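Local coordinates for cytosol aminopeptidase (Coxiella burnetii, PDB 3IJ3), which probably removes amino-terminal residues from peptides as a manganese-dependent metalloaminopeptidase of the M17 family, at residues L235-I240 / V294-L299; Q290-R295 / Y476-Y481; L391-P396 / A469-F474. All coordinates share one frame; numbering follows the deposited sequence. Where two conformers were deposited one is given.

Overall arrangement
The catalytic region of this aminopeptidase illustrates how a few long-range pairings order an alpha/beta fold. From the N terminus, strand 231-237 comes first, and contact 1 closes a loop of 53 residues by pairing its end with the start of strand 295-305. Contact 2 opens where contact 1 ends, since both use Val294 and Arg295; it spans 180 residues to bring the turn after helix 275-289 against the C-terminal helix 470-481. Contact 3 is nested inside that larger loop, joining the end of helix 380-393 to the beginning of the same C-terminal helix. Contacts 1 and 2 touch through Trp237, and contacts 2 and 3 through Gln290 and Phe474.

Contact 1 of 3, residues L235-I240 / V294-L299; sequences LKWGDI and VRLRLL. With PG4 (tetraethylene glycol), chain O; SO4 (sulfate ion), chain G.
Leu235 and Trp237 form antiparallel hydrogen-bonded pairs with Leu298 and Leu296, with Lys236 and Arg297 as the non-hydrogen-bonded pair between them, and the two strands run at 170° with their axes 4.6 Å apart. The four backbone bonds include Leu235 N to Leu298 O at 2.8 Å. On one face of the sheet the apolar side chains gather: Leu235 CB meets Leu298 CB at 4.1 Å, and the indole of Trp237 turns its edge, at CE3, to Leu296 CB, while a bound tetraethylene glycol lies over one ring face.

The other face is charged. Lys236 runs alongside Arg297 in the same direction, its CE 3.5 Å from Arg297 NE and its NZ above the guanidinium; Glu349 forms salt bridges with both, and Asp234 and Glu345 with Arg297, which probably offsets the like charges. Arg295 bends at its second torsion (chi2 55°), which swings NH1 back to the departing chain, 2.7 Å from Gly238 O. Its NH2 reaches a sulfate oxygen, O3, which Lys236 NZ also holds at 2.6 Å; Lys203 adds a further bond to the same sulfate. Glycol and sulfate both probably come from the crystallisation liquor. Where the strands part, a water links Asp239 N to Val294 O.

Strand 203-208 flanks 231-237 and strand 244-252 flanks 295-305; helices 186-200 and 275-289 pack on the leucine and tryptophan face.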
loop_
_atom_site.group_PDB
_atom_site.type_symbol
_atom_site.label_atom_id
_atom_site.label_comp_id
_atom_site.label_asym_id
_atom_site.label_seq_id
_atom_site.Cartn_x
_atom_site.Cartn_y
_atom_site.Cartn_z
ATOM N N LEU A 235 8.709 32.971 -27.933
ATOM C CA LEU A 235 8.500 34.417 -27.999
ATOM C C LEU A 235 9.816 35.167 -27.971
ATOM O O LEU A 235 10.742 34.786 -27.230
ATOM C CB LEU A 235 7.599 34.883 -26.837
ATOM C CG LEU A 235 7.396 36.400 -26.580
ATOM C CD1 LEU A 235 6.125 36.673 -25.770
ATOM C CD2 LEU A 235 8.614 37.022 -25.851
ATOM N N LYS A 236 9.909 36.240 -28.768
ATOM C CA LYS A 236 11.091 37.094 -28.782
ATOM C C LYS A 236 10.703 38.569 -28.711
ATOM O O LYS A 236 9.704 38.992 -29.282
ATOM C CB LYS A 236 11.981 36.859 -30.006
ATOM C CG LYS A 236 12.694 35.530 -29.955
ATOM C CD LYS A 236 13.649 35.301 -31.114
ATOM C CE LYS A 236 14.552 34.097 -30.800
ATOM N NZ LYS A 236 15.577 33.836 -31.857
ATOM N N TRP A 237 11.535 39.335 -28.021
ATOM C CA TRP A 237 11.333 40.774 -27.860
ATOM C C TRP A 237 12.638 41.474 -27.580
ATOM O O TRP A 237 13.539 40.905 -26.990
ATOM C CB TRP A 237 10.377 41.020 -26.676
ATOM C CG TRP A 237 10.205 42.436 -26.212
ATOM C CD1 TRP A 237 9.202 43.271 -26.550
ATOM C CD2 TRP A 237 11.045 43.162 -25.293
ATOM N NE1 TRP A 237 9.354 44.487 -25.919
ATOM C CE2 TRP A 237 10.470 44.439 -25.128
ATOM C CE3 TRP A 237 12.205 42.846 -24.576
ATOM C CZ2 TRP A 237 11.035 45.419 -24.292
ATOM C CZ3 TRP A 237 12.772 43.813 -23.757
ATOM C CH2 TRP A 237 12.183 45.084 -23.614
ATOM N N GLY A 238 12.738 42.726 -28.019
ATOM C CA GLY A 238 13.885 43.529 -27.674
ATOM C C GLY A 238 14.892 43.759 -28.769
ATOM O O GLY A 238 14.830 43.140 -29.833
ATOM N N ASP A 239 15.834 44.649 -28.469
ATOM C CA ASP A 239 16.900 45.027 -29.389
ATOM C C ASP A 239 17.799 43.836 -29.664
ATOM O O ASP A 239 18.321 43.230 -28.735
ATOM C CB ASP A 239 17.707 46.177 -28.781
ATOM C CG ASP A 239 18.695 46.805 -29.769
ATOM O OD1 ASP A 239 19.246 46.102 -30.646
ATOM O OD2 ASP A 239 18.933 48.023 -29.648
ATOM N N ILE A 240 17.993 43.521 -30.939
ATOM C CA ILE A 240 18.820 42.375 -31.336
ATOM C C ILE A 240 20.290 42.534 -30.925
ATOM O O ILE A 240 21.020 41.555 -30.863
ATOM C CB ILE A 240 18.704 42.087 -32.868
ATOM C CG1 ILE A 240 19.342 40.737 -33.219
ATOM C CG2 ILE A 240 19.313 43.203 -33.677
ATOM C CD1 ILE A 240 18.777 39.567 -32.439
ATOM N N VAL A 294 17.485 44.162 -22.746
ATOM C CA VAL A 294 17.918 42.823 -23.082
ATOM C C VAL A 294 17.181 42.345 -24.326
ATOM O O VAL A 294 16.178 42.943 -24.736
ATOM C CB VAL A 294 17.638 41.807 -21.943
ATOM C CG1 VAL A 294 18.402 42.205 -20.674
ATOM C CG2 VAL A 294 16.115 41.658 -21.646
ATOM N N ARG A 295 17.724 41.300 -24.929
ATOM C CA ARG A 295 17.082 40.592 -26.036
ATOM C C ARG A 295 16.447 39.382 -25.356
ATOM O O ARG A 295 17.131 38.425 -24.992
ATOM C CB ARG A 295 18.101 40.192 -27.096
ATOM C CG ARG A 295 17.550 39.386 -28.252
ATOM C CD ARG A 295 16.367 40.046 -28.973
ATOM N NE ARG A 295 15.964 39.244 -30.139
ATOM C CZ ARG A 295 15.001 39.556 -31.008
ATOM N NH1 ARG A 295 14.274 40.675 -30.866
ATOM N NH2 ARG A 295 14.761 38.735 -32.036
ATOM N N LEU A 296 15.131 39.454 -25.168
ATOM C CA LEU A 296 14.375 38.445 -24.457
ATOM C C LEU A 296 13.860 37.343 -25.365
ATOM O O LEU A 296 13.369 37.604 -26.479
ATOM C CB LEU A 296 13.167 39.093 -23.788
ATOM C CG LEU A 296 12.134 38.184 -23.096
ATOM C CD1 LEU A 296 12.772 37.500 -21.876
ATOM C CD2 LEU A 296 10.914 39.021 -22.705
ATOM N N ARG A 297 13.979 36.114 -24.894
ATOM C CA ARG A 297 13.375 34.988 -25.571
ATOM C C ARG A 297 12.704 34.168 -24.477
ATOM O O ARG A 297 13.250 34.027 -23.375
ATOM C CB ARG A 297 14.417 34.152 -26.312
ATOM C CG ARG A 297 13.832 32.975 -27.025
ATOM C CD ARG A 297 14.903 32.158 -27.718
ATOM N NE ARG A 297 14.346 31.275 -28.740
ATOM C CZ ARG A 297 15.072 30.409 -29.451
ATOM N NH1 ARG A 297 16.376 30.256 -29.210
ATOM N NH2 ARG A 297 14.493 29.680 -30.396
ATOM N N LEU A 298 11.499 33.685 -24.760
ATOM C CA LEU A 298 10.728 32.838 -23.854
ATOM C C LEU A 298 10.346 31.562 -24.585
ATOM O O LEU A 298 9.719 31.611 -25.654
ATOM C CB LEU A 298 9.471 33.572 -23.380
ATOM C CG LEU A 298 8.383 32.746 -22.677
ATOM C CD1 LEU A 298 8.851 32.291 -21.268
ATOM C CD2 LEU A 298 7.113 33.566 -22.546
ATOM N N LEU A 299 10.750 30.414 -24.025
ATOM C CA LEU A 299 10.476 29.106 -24.580
ATOM C C LEU A 299 9.653 28.302 -23.603
ATOM O O LEU A 299 10.064 28.093 -22.448
ATOM C CB LEU A 299 11.803 28.375 -24.877
ATOM C CG LEU A 299 12.592 28.902 -26.064
ATOM C CD1 LEU A 299 14.068 28.463 -25.979
ATOM C CD2 LEU A 299 11.936 28.394 -27.370
HETATM O O1 PG4 O . 12.580 40.774 -34.718
HETATM C C1 PG4 O . 12.138 41.619 -33.647
HETATM C C2 PG4 O . 11.362 40.797 -32.614
HETATM O O2 PG4 O . 11.111 41.566 -31.433
HETATM C C3 PG4 O . 9.922 42.357 -31.516
HETATM C C4 PG4 O . 9.766 43.284 -30.309
HETATM O O3 PG4 O . 10.957 44.022 -30.030
HETATM C C5 PG4 O . 10.702 45.192 -29.254
HETATM C C6 PG4 O . 11.900 46.136 -29.268
HETATM O O4 PG4 O . 11.909 46.899 -28.060
HETATM C C7 PG4 O . 13.215 47.326 -27.644
HETATM C C8 PG4 O . 13.504 48.725 -28.174
HETATM O O5 PG4 O . 14.919 48.913 -28.325
HETATM S S SO4 G . 16.226 36.142 -34.245
HETATM O O1 SO4 G . 14.804 36.328 -34.513
HETATM O O2 SO4 G . 16.980 37.268 -34.791
HETATM O O3 SO4 G . 16.446 36.089 -32.810
HETATM O O4 SO4 G . 16.704 34.912 -34.865
HETATM O O HOH W 1 15.988 45.486 -25.672
#

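Contact 2 of 3, residues Q290-R295 / Y476-Y481; sequences QQLPVR and YLEQQY. With SO4 (sulfate ion), chain H; SO4 (sulfate ion), chain G.
Val294 meets Tyr481 in a CH-pi contact, with CG1 over one face of the ring, 4.0 Å from the ring centroid and 26° off the normal. The phenol hydroxyl is hydrogen-bonded to Asp352. With CG of Tyr481 beside its backbone N (chi1 -61°), the ring stands against the valine. Next to it Leu292, in one of its two conformers, crosses Leu477 at about a right angle and puts CD2 3.7 Å from Leu477 CB. Apart from this apolar patch, the ring of Pro293 packs closely on a backbone carbonyl, its CG 3.2 Å from Tyr481 O.

Farther out the contact becomes looser and wetter. No direct hydrogen bond joins the two segments; instead one water donates to both Pro293 O and Tyr481 O, at 2.7 Å from the latter. On the other flank Gln290 OE1 and Glu478 OE2 come no nearer than 3.9 Å. Glu478 turns to Arg162 in a salt bridge, and Gln290 NE2 binds a sulfate and Asp165.

A Schellman motif at Gln291 and an inverse gamma turn centred on Pro293 complete a beta-alpha-beta crossover from strand 244-252 through helix 275-289 to the parallel strand 295-305, with the C-terminal helix 470-481 packed against its helix-to-strand turn.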
loop_
_atom_site.group_PDB
_atom_site.type_symbol
_atom_site.label_atom_id
_atom_site.label_comp_id
_atom_site.label_asym_id
_atom_site.label_seq_id
_atom_site.Cartn_x
_atom_site.Cartn_y
_atom_site.Cartn_z
ATOM N N GLN A 290 8.819 46.877 -18.011
ATOM C CA GLN A 290 9.864 47.747 -17.483
ATOM C C GLN A 290 10.959 48.063 -18.493
ATOM O O GLN A 290 11.935 48.762 -18.185
ATOM C CB GLN A 290 10.452 47.088 -16.243
ATOM C CG GLN A 290 9.472 46.973 -15.090
ATOM C CD GLN A 290 9.317 48.274 -14.319
ATOM O OE1 GLN A 290 10.301 48.973 -14.065
ATOM N NE2 GLN A 290 8.086 48.595 -13.917
ATOM N N GLN A 291 10.775 47.572 -19.709
ATOM C CA GLN A 291 11.696 47.791 -20.812
ATOM C C GLN A 291 13.157 47.560 -20.452
ATOM O O GLN A 291 14.005 48.411 -20.710
ATOM C CB GLN A 291 11.467 49.195 -21.441
ATOM C CG GLN A 291 10.035 49.313 -22.032
ATOM C CD GLN A 291 9.764 50.589 -22.803
ATOM O OE1 GLN A 291 10.569 51.510 -22.827
ATOM N NE2 GLN A 291 8.604 50.642 -23.442
ATOM N N LEU A 292 13.446 46.413 -19.862
ATOM C CA LEU A 292 14.811 46.058 -19.520
ATOM C C LEU A 292 15.605 45.946 -20.843
ATOM O O LEU A 292 15.095 45.376 -21.820
ATOM C CB LEU A 292 14.809 44.732 -18.773
ATOM C CG LEU A 292 16.096 44.347 -18.062
ATOM C CD1 LEU A 292 16.351 45.291 -16.892
ATOM C CD2 LEU A 292 16.018 42.890 -17.591
ATOM N N PRO A 293 16.844 46.485 -20.892
ATOM C CA PRO A 293 17.644 46.471 -22.119
ATOM C C PRO A 293 18.326 45.131 -22.404
ATOM O O PRO A 293 19.565 44.995 -22.313
ATOM C CB PRO A 293 18.653 47.599 -21.885
ATOM C CG PRO A 293 18.858 47.594 -20.417
ATOM C CD PRO A 293 17.543 47.208 -19.806
ATOM N N VAL A 294 17.485 44.162 -22.746
ATOM C CA VAL A 294 17.918 42.823 -23.082
ATOM C C VAL A 294 17.181 42.345 -24.326
ATOM O O VAL A 294 16.178 42.943 -24.736
ATOM C CB VAL A 294 17.638 41.807 -21.943
ATOM C CG1 VAL A 294 18.402 42.205 -20.674
ATOM C CG2 VAL A 294 16.115 41.658 -21.646
ATOM N N ARG A 295 17.724 41.300 -24.929
ATOM C CA ARG A 295 17.082 40.592 -26.036
ATOM C C ARG A 295 16.447 39.382 -25.356
ATOM O O ARG A 295 17.131 38.425 -24.992
ATOM C CB ARG A 295 18.101 40.192 -27.096
ATOM C CG ARG A 295 17.550 39.386 -28.252
ATOM C CD ARG A 295 16.367 40.046 -28.973
ATOM N NE ARG A 295 15.964 39.244 -30.139
ATOM C CZ ARG A 295 15.001 39.556 -31.008
ATOM N NH1 ARG A 295 14.274 40.675 -30.866
ATOM N NH2 ARG A 295 14.761 38.735 -32.036
ATOM N N TYR A 476 17.522 40.856 -9.576
ATOM C CA TYR A 476 18.808 40.463 -10.132
ATOM C C TYR A 476 18.981 41.008 -11.571
ATOM O O TYR A 476 20.006 41.611 -11.904
ATOM C CB TYR A 476 18.981 38.915 -10.102
ATOM C CG TYR A 476 20.133 38.502 -10.966
ATOM C CD1 TYR A 476 21.429 38.754 -10.569
ATOM C CD2 TYR A 476 19.929 37.992 -12.228
ATOM C CE1 TYR A 476 22.491 38.443 -11.378
ATOM C CE2 TYR A 476 20.992 37.666 -13.049
ATOM C CZ TYR A 476 22.273 37.899 -12.615
ATOM O OH TYR A 476 23.348 37.621 -13.421
ATOM N N LEU A 477 17.966 40.811 -12.418
ATOM C CA LEU A 477 18.031 41.278 -13.795
ATOM C C LEU A 477 18.180 42.795 -13.902
ATOM O O LEU A 477 18.940 43.290 -14.728
ATOM C CB LEU A 477 16.816 40.803 -14.596
ATOM C CG LEU A 477 16.688 39.287 -14.749
ATOM C CD1 LEU A 477 15.374 38.935 -15.483
ATOM C CD2 LEU A 477 17.895 38.702 -15.502
ATOM N N GLU A 478 17.471 43.527 -13.061
ATOM C CA GLU A 478 17.595 44.980 -13.067
ATOM C C GLU A 478 18.991 45.421 -12.650
ATOM O O GLU A 478 19.553 46.344 -13.238
ATOM C CB GLU A 478 16.553 45.640 -12.167
ATOM C CG GLU A 478 15.161 45.665 -12.754
ATOM C CD GLU A 478 14.277 46.705 -12.066
ATOM O OE1 GLU A 478 14.177 46.665 -10.817
ATOM O OE2 GLU A 478 13.694 47.556 -12.791
ATOM N N GLN A 479 19.535 44.772 -11.634
ATOM C CA GLN A 479 20.886 45.085 -11.169
ATOM C C GLN A 479 21.938 44.758 -12.227
ATOM O O GLN A 479 22.890 45.519 -12.414
ATOM C CB GLN A 479 21.206 44.312 -9.886
ATOM C CG GLN A 479 20.394 44.764 -8.671
ATOM C CD GLN A 479 20.693 46.196 -8.256
ATOM O OE1 GLN A 479 19.788 47.046 -8.179
ATOM N NE2 GLN A 479 21.956 46.486 -8.039
ATOM N N GLN A 480 21.747 43.640 -12.916
ATOM C CA GLN A 480 22.704 43.129 -13.907
ATOM C C GLN A 480 22.697 43.841 -15.262
ATOM O O GLN A 480 23.767 44.077 -15.841
ATOM C CB GLN A 480 22.444 41.628 -14.118
ATOM C CG GLN A 480 23.451 40.886 -15.003
ATOM C CD GLN A 480 24.800 40.689 -14.360
ATOM O OE1 GLN A 480 24.997 41.007 -13.193
ATOM N NE2 GLN A 480 25.736 40.119 -15.116
ATOM N N TYR A 481 21.507 44.197 -15.754
ATOM C CA TYR A 481 21.357 44.768 -17.087
ATOM C C TYR A 481 21.089 46.256 -17.263
ATOM O O TYR A 481 21.244 46.754 -18.383
ATOM C CB TYR A 481 20.344 43.912 -17.884
ATOM C CG TYR A 481 20.838 42.493 -18.041
ATOM C CD1 TYR A 481 21.863 42.189 -18.933
ATOM C CD2 TYR A 481 20.318 41.457 -17.284
ATOM C CE1 TYR A 481 22.353 40.881 -19.055
ATOM C CE2 TYR A 481 20.786 40.162 -17.413
ATOM C CZ TYR A 481 21.811 39.880 -18.309
ATOM O OH TYR A 481 22.287 38.580 -18.422
HETATM S S SO4 H . 8.773 52.293 -12.631
HETATM O O1 SO4 H . 8.015 53.375 -11.998
HETATM O O2 SO4 H . 9.036 52.634 -14.030
HETATM O O3 SO4 H . 10.052 52.131 -11.953
HETATM O O4 SO4 H . 8.012 51.054 -12.565
HETATM S S SO4 G . 16.226 36.142 -34.245
HETATM O O1 SO4 G . 14.804 36.328 -34.513
HETATM O O2 SO4 G . 16.980 37.268 -34.791
HETATM O O3 SO4 G . 16.446 36.089 -32.810
HETATM O O4 SO4 G . 16.704 34.912 -34.865
HETATM O O HOH W 2 21.948 45.469 -20.661
#

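Contact 3 of 3, residues L391-P396 / A469-F474; sequences LKTDDP and ALRAVF
Asp395 and Thr393 join the end of one helix to the start of another in a buried contact of the catalytic region: a Schellman motif with Asp394 as its C-prime residue ends helix 380-393, and Asp395, the next residue, extends its carboxylate to the first turn of helix 470-481. Ala469 occupies the N-cap position of that second helix, and its methyl group cannot accept a bond from the amides of the first turn. Asp395 supplies an acceptor from outside the helix. The first torsion of Asp395 (chi1 -178°) points the carboxylate away from its own backbone N, and OD2 accepts from Ala472 N at 3.0 Å through its anti lone pair. OD1 is met on its syn side, 23° out of the carboxylate plane, by Ala469 N in a longer, bent bond of 3.2 Å; Ala469 N shares its proton between this OD1 and a water. The helix start would probably favour the charged form of the acid.

Thr393 packs alongside. Its OG1 is engaged with Ala389 O within its own helix and lies 3.6 Å from Ala472 CA, while the methyl CG2 approaches Arg471 O at 3.7 Å. Pro396 packs on Phe403 of a neighbouring subunit.

That one water joins three groups: it accepts from Ala469 N and donates to both Pro396 O and Asp395 OD1, standing 2.6 Å from that OD1.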
loop_
_atom_site.group_PDB
_atom_site.type_symbol
_atom_site.label_atom_id
_atom_site.label_comp_id
_atom_site.label_asym_id
_atom_site.label_seq_id
_atom_site.Cartn_x
_atom_site.Cartn_y
_atom_site.Cartn_z
ATOM N N LEU A 391 17.452 38.019 -0.599
ATOM C CA LEU A 391 17.512 38.713 0.695
ATOM C C LEU A 391 17.022 40.157 0.565
ATOM O O LEU A 391 16.205 40.629 1.389
ATOM C CB LEU A 391 18.923 38.643 1.245
ATOM C CG LEU A 391 19.355 37.267 1.722
ATOM C CD1 LEU A 391 20.841 37.256 2.081
ATOM C CD2 LEU A 391 18.497 36.843 2.924
ATOM N N LYS A 392 17.456 40.841 -0.492
ATOM C CA LYS A 392 17.032 42.235 -0.706
ATOM C C LYS A 392 15.518 42.390 -0.915
ATOM O O LYS A 392 14.924 43.374 -0.462
ATOM C CB LYS A 392 17.777 42.871 -1.885
ATOM C CG LYS A 392 19.257 43.065 -1.650
ATOM C CD LYS A 392 19.880 43.993 -2.697
ATOM C CE LYS A 392 21.353 44.351 -2.391
ATOM N NZ LYS A 392 22.306 43.202 -2.450
ATOM N N THR A 393 14.903 41.435 -1.610
ATOM C CA THR A 393 13.486 41.464 -1.911
ATOM C C THR A 393 12.592 40.696 -0.933
ATOM O O THR A 393 11.370 40.750 -1.055
ATOM C CB THR A 393 13.225 40.836 -3.297
ATOM O OG1 THR A 393 13.741 39.490 -3.316
ATOM C CG2 THR A 393 13.902 41.660 -4.397
ATOM N N ASP A 394 13.188 39.973 0.002
ATOM C CA ASP A 394 12.428 39.083 0.898
ATOM C C ASP A 394 11.522 38.158 0.070
ATOM O O ASP A 394 10.327 37.998 0.354
ATOM C CB ASP A 394 11.601 39.846 1.951
ATOM C CG ASP A 394 10.900 38.895 2.948
ATOM O OD1 ASP A 394 11.373 37.738 3.121
ATOM O OD2 ASP A 394 9.886 39.302 3.565
ATOM N N ASP A 395 12.077 37.595 -1.006
ATOM C CA ASP A 395 11.375 36.649 -1.852
ATOM C C ASP A 395 12.270 35.415 -1.728
ATOM O O ASP A 395 13.274 35.309 -2.420
ATOM C CB ASP A 395 11.303 37.172 -3.278
ATOM C CG ASP A 395 10.539 36.267 -4.201
ATOM O OD1 ASP A 395 9.758 35.405 -3.729
ATOM O OD2 ASP A 395 10.699 36.462 -5.432
ATOM N N PRO A 396 11.916 34.501 -0.822
ATOM C CA PRO A 396 12.842 33.416 -0.492
ATOM C C PRO A 396 13.171 32.391 -1.556
ATOM O O PRO A 396 12.329 32.028 -2.352
ATOM C CB PRO A 396 12.193 32.720 0.720
ATOM C CG PRO A 396 10.852 33.239 0.854
ATOM C CD PRO A 396 10.694 34.484 -0.003
ATOM N N ALA A 469 9.609 33.378 -6.253
ATOM C CA ALA A 469 10.951 33.584 -6.824
ATOM C C ALA A 469 11.127 34.745 -7.807
ATOM O O ALA A 469 12.251 35.223 -7.971
ATOM C CB ALA A 469 11.477 32.313 -7.486
ATOM N N LEU A 470 10.041 35.196 -8.438
ATOM C CA LEU A 470 10.123 36.236 -9.471
ATOM C C LEU A 470 10.618 37.578 -9.080
ATOM O O LEU A 470 11.315 38.212 -9.878
ATOM C CB LEU A 470 8.778 36.429 -10.210
ATOM C CG LEU A 470 8.259 35.257 -10.977
ATOM C CD1 LEU A 470 7.220 35.809 -11.974
ATOM C CD2 LEU A 470 9.402 34.601 -11.702
ATOM N N ARG A 471 10.241 38.065 -7.896
ATOM C CA ARG A 471 10.728 39.359 -7.462
ATOM C C ARG A 471 12.240 39.306 -7.304
ATOM O O ARG A 471 12.931 40.230 -7.718
ATOM C CB ARG A 471 10.062 39.871 -6.179
ATOM C CG ARG A 471 8.555 40.085 -6.322
ATOM C CD ARG A 471 8.095 41.253 -5.489
ATOM N NE ARG A 471 8.755 42.465 -5.967
ATOM C CZ ARG A 471 9.837 43.001 -5.417
ATOM N NH1 ARG A 471 10.366 42.471 -4.323
ATOM N NH2 ARG A 471 10.364 44.089 -5.939
ATOM N N ALA A 472 12.749 38.200 -6.760
ATOM C CA ALA A 472 14.203 38.037 -6.574
ATOM C C ALA A 472 14.872 38.028 -7.936
ATOM O O ALA A 472 15.845 38.747 -8.164
ATOM C CB ALA A 472 14.532 36.711 -5.832
ATOM N N VAL A 473 14.374 37.186 -8.836
ATOM C CA VAL A 473 14.977 37.096 -10.179
ATOM C C VAL A 473 14.922 38.442 -10.896
ATOM O O VAL A 473 15.918 38.864 -11.486
ATOM C CB VAL A 473 14.346 36.012 -11.055
ATOM C CG1 VAL A 473 14.966 36.032 -12.484
ATOM C CG2 VAL A 473 14.502 34.623 -10.395
ATOM N N PHE A 474 13.777 39.128 -10.843
ATOM C CA PHE A 474 13.672 40.419 -11.507
ATOM C C PHE A 474 14.636 41.449 -10.935
ATOM O O PHE A 474 15.236 42.249 -11.680
ATOM C CB PHE A 474 12.231 40.965 -11.537
ATOM C CG PHE A 474 12.096 42.165 -12.410
ATOM C CD1 PHE A 474 12.140 42.038 -13.789
ATOM C CD2 PHE A 474 11.955 43.433 -11.868
ATOM C CE1 PHE A 474 12.076 43.148 -14.623
ATOM C CE2 PHE A 474 11.866 44.548 -12.701
ATOM C CZ PHE A 474 11.917 44.386 -14.094
HETATM O O HOH W 3 9.898 32.896 -3.090
#